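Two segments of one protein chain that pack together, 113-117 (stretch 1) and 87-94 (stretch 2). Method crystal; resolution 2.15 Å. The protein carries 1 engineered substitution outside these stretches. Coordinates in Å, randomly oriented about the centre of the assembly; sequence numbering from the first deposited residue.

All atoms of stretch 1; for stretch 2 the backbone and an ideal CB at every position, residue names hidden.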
# COMPACT_ATOMS: atom_id res chain seq x y z
N SER A 113 2.59 -1.99 -20.49
CA SER A 113 1.93 -3.28 -20.63
C SER A 113 1.76 -3.98 -19.29
O SER A 113 0.79 -4.70 -19.06
CB SER A 113 2.73 -4.18 -21.57
OG SER A 113 3.20 -3.45 -22.69
N ILE A 114 2.72 -3.75 -18.40
CA ILE A 114 2.75 -4.41 -17.11
C ILE A 114 2.20 -3.50 -16.02
O ILE A 114 2.70 -2.40 -15.80
CB ILE A 114 4.19 -4.85 -16.76
CG1 ILE A 114 4.69 -5.87 -17.79
CG2 ILE A 114 4.24 -5.43 -15.35
CD1 ILE A 114 6.18 -6.00 -17.84
N ARG A 115 1.18 -4.00 -15.34
CA ARG A 115 0.47 -3.24 -14.32
C ARG A 115 0.30 -4.13 -13.10
O ARG A 115 0.70 -5.29 -13.11
CB ARG A 115 -0.87 -2.77 -14.87
CG ARG A 115 -0.74 -2.00 -16.17
CD ARG A 115 -1.83 -0.95 -16.35
NE ARG A 115 -3.16 -1.55 -16.42
CZ ARG A 115 -4.27 -0.85 -16.65
NH1 ARG A 115 -5.44 -1.48 -16.69
NH2 ARG A 115 -4.22 0.46 -16.82
N ARG A 116 -0.28 -3.59 -12.03
CA ARG A 116 -0.42 -4.35 -10.79
C ARG A 116 -1.59 -3.84 -9.95
O ARG A 116 -1.67 -2.66 -9.62
CB ARG A 116 0.88 -4.27 -9.99
CG ARG A 116 0.89 -5.11 -8.72
CD ARG A 116 2.29 -5.19 -8.13
NE ARG A 116 3.16 -6.04 -8.93
CZ ARG A 116 4.48 -6.09 -8.81
NH1 ARG A 116 5.10 -5.33 -7.90
NH2 ARG A 116 5.20 -6.89 -9.58
N ARG A 117 -2.49 -4.76 -9.60
CA ARG A 117 -3.63 -4.44 -8.74
C ARG A 117 -3.31 -4.75 -7.29
O ARG A 117 -2.71 -5.78 -6.98
CB ARG A 117 -4.86 -5.23 -9.17
CG ARG A 117 -5.36 -4.84 -10.55
CD ARG A 117 -6.71 -5.45 -10.86
NE ARG A 117 -7.39 -4.73 -11.94
CZ ARG A 117 -7.06 -4.81 -13.23
NH1 ARG A 117 -7.74 -4.11 -14.13
NH2 ARG A 117 -6.06 -5.59 -13.62
N UNK A 87 13.77 -4.17 -7.05
CA UNK A 87 13.31 -2.82 -6.79
C UNK A 87 12.59 -2.34 -8.04
O UNK A 87 13.06 -2.55 -9.16
CB UNK A 87 14.47 -1.89 -6.41
N UNK A 88 11.43 -1.73 -7.85
CA UNK A 88 10.59 -1.32 -8.96
C UNK A 88 9.47 -0.40 -8.49
O UNK A 88 9.09 -0.42 -7.32
CB UNK A 88 10.01 -2.55 -9.67
N UNK A 89 8.96 0.41 -9.41
CA UNK A 89 7.93 1.39 -9.10
C UNK A 89 6.74 1.25 -10.04
O UNK A 89 6.91 0.95 -11.22
CB UNK A 89 8.50 2.81 -9.18
N UNK A 90 5.55 1.48 -9.50
CA UNK A 90 4.33 1.48 -10.29
C UNK A 90 3.53 2.75 -10.02
O UNK A 90 3.13 3.02 -8.89
CB UNK A 90 3.49 0.24 -9.98
N UNK A 91 3.31 3.53 -11.07
CA UNK A 91 2.54 4.76 -10.96
C UNK A 91 1.07 4.43 -10.76
O UNK A 91 0.52 3.56 -11.43
CB UNK A 91 2.73 5.64 -12.20
N UNK A 92 0.42 5.15 -9.84
CA UNK A 92 -0.99 4.92 -9.55
C UNK A 92 -1.88 5.54 -10.61
O UNK A 92 -1.97 6.76 -10.73
CB UNK A 92 -1.35 5.48 -8.17
N UNK A 93 -2.54 4.69 -11.39
CA UNK A 93 -3.47 5.15 -12.41
C UNK A 93 -4.83 5.44 -11.78
O UNK A 93 -5.58 6.28 -12.28
CB UNK A 93 -3.60 4.11 -13.53
N UNK A 94 -5.14 4.74 -10.69
CA UNK A 94 -6.36 4.99 -9.93
C UNK A 94 -6.24 4.45 -8.51
O UNK A 94 -5.41 3.59 -8.23
CB UNK A 94 -7.56 4.36 -10.63

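Two strands cross here at 73° with their axes 7.9 Å apart at the nearest, and no backbone hydrogen bond joins the two stretches; side chains of stretch 2 reach across to side chains and backbone of stretch 1. Stretch 1 brings three arginines in a row, one of which, Arg116, points its CA-to-CB bond toward stretch 2.

Position 87 has extended backbone angles and an ideal CB with nothing of stretch 1 within 5.5 Å. Almost any strand-tolerant residue would do; it is Gln87, which makes no contact.

Position 88 points toward stretch 1, yet its CB also lies in open space. The guanidinium of Arg116 reaches toward this part of the strand, so a side chain of some length ending in an acceptor would suit: glutamate for charge, glutamine for a neutral bond. The residue is Glu88. With chi1 p and chi2 t it places OE2 3.1 Å from Arg116 NH1 and, likewise, OE2 lies 3.1 Å from Arg116 NH2. Both are hydrogen bonds within a salt bridge, and the carboxylate oxygen sits at the edge of the guanidinium, near its plane, where the N-H groups point.

Position 89 faces away, in step with the alternation of a strand, and stretch 1 sets no demand on it. It is Ile89.

Position 90 points toward stretch 1 again, its ideal CB 5.2 Å from Arg116 CB. Between the strands there is room for a large side chain, bordered by Ile114 and by Arg116, whose chain runs t, t and then turns at an m chi3; leucine, methionine or an aromatic could each use it. Phe90 takes it, with the largest covered area of the stretch. Its ring reaches Ile114, CE2 to CG2 4.2 Å, and its CE2 lies 4.0 Å from Arg115 C. Another ring atom, CE1, lies over one face of the Arg116 guanidinium, 3.6 Å from NH1. The same guanidinium thus offers its face to the ring and its edge to the acid.

Positions 91 and 92 are out of reach and unconstrained by this contact; many residues would fit their extended angles, β-branched ones among them. They are Leu91 and Val92.

At 93 the chain turns a corner, with phi/psi of -83/-28, and CB points toward stretch 1, 5.0 Å from Arg115 NH2. A short acid or a polar acceptor suits both the turn and the charge. Asp93 answers with a long salt bridge, OD2 to Arg115 NH2 4.0 Å; this carboxylate is also hydrogen-bonded elsewhere in the structure.

Position 94, extended once more, is beyond reach and permissive; it is Ser94.

Stretch 2 (87-94) QEIFLVDS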
# COMPACT_ATOMS: atom_id res chain seq x y z
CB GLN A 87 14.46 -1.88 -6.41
CG GLN A 87 15.43 -1.52 -7.53
CD GLN A 87 16.43 -0.44 -7.14
OE1 GLN A 87 16.90 0.32 -7.99
NE2 GLN A 87 16.77 -0.38 -5.85
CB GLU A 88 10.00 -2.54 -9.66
CG GLU A 88 9.17 -3.43 -8.75
CD GLU A 88 9.00 -4.84 -9.28
OE1 GLU A 88 9.97 -5.38 -9.86
OE2 GLU A 88 7.90 -5.41 -9.12
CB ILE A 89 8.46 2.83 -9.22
CG1 ILE A 89 9.75 2.99 -8.40
CG2 ILE A 89 7.40 3.83 -8.77
CD1 ILE A 89 10.42 4.34 -8.53
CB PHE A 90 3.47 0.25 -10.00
CG PHE A 90 4.03 -1.03 -10.52
CD1 PHE A 90 5.17 -1.59 -9.96
CD2 PHE A 90 3.42 -1.70 -11.56
CE1 PHE A 90 5.69 -2.78 -10.44
CE2 PHE A 90 3.92 -2.88 -12.05
CZ PHE A 90 5.06 -3.42 -11.49
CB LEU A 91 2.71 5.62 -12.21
CG LEU A 91 4.14 5.91 -12.66
CD1 LEU A 91 4.27 5.65 -14.15
CD2 LEU A 91 4.53 7.34 -12.33
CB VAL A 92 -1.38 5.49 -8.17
CG1 VAL A 92 -2.82 5.12 -7.84
CG2 VAL A 92 -0.44 4.98 -7.09
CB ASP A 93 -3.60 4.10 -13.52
CG ASP A 93 -2.48 4.18 -14.53
OD1 ASP A 93 -2.11 5.31 -14.93
OD2 ASP A 93 -1.96 3.12 -14.94
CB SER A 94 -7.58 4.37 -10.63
OG SER A 94 -7.58 2.96 -10.52
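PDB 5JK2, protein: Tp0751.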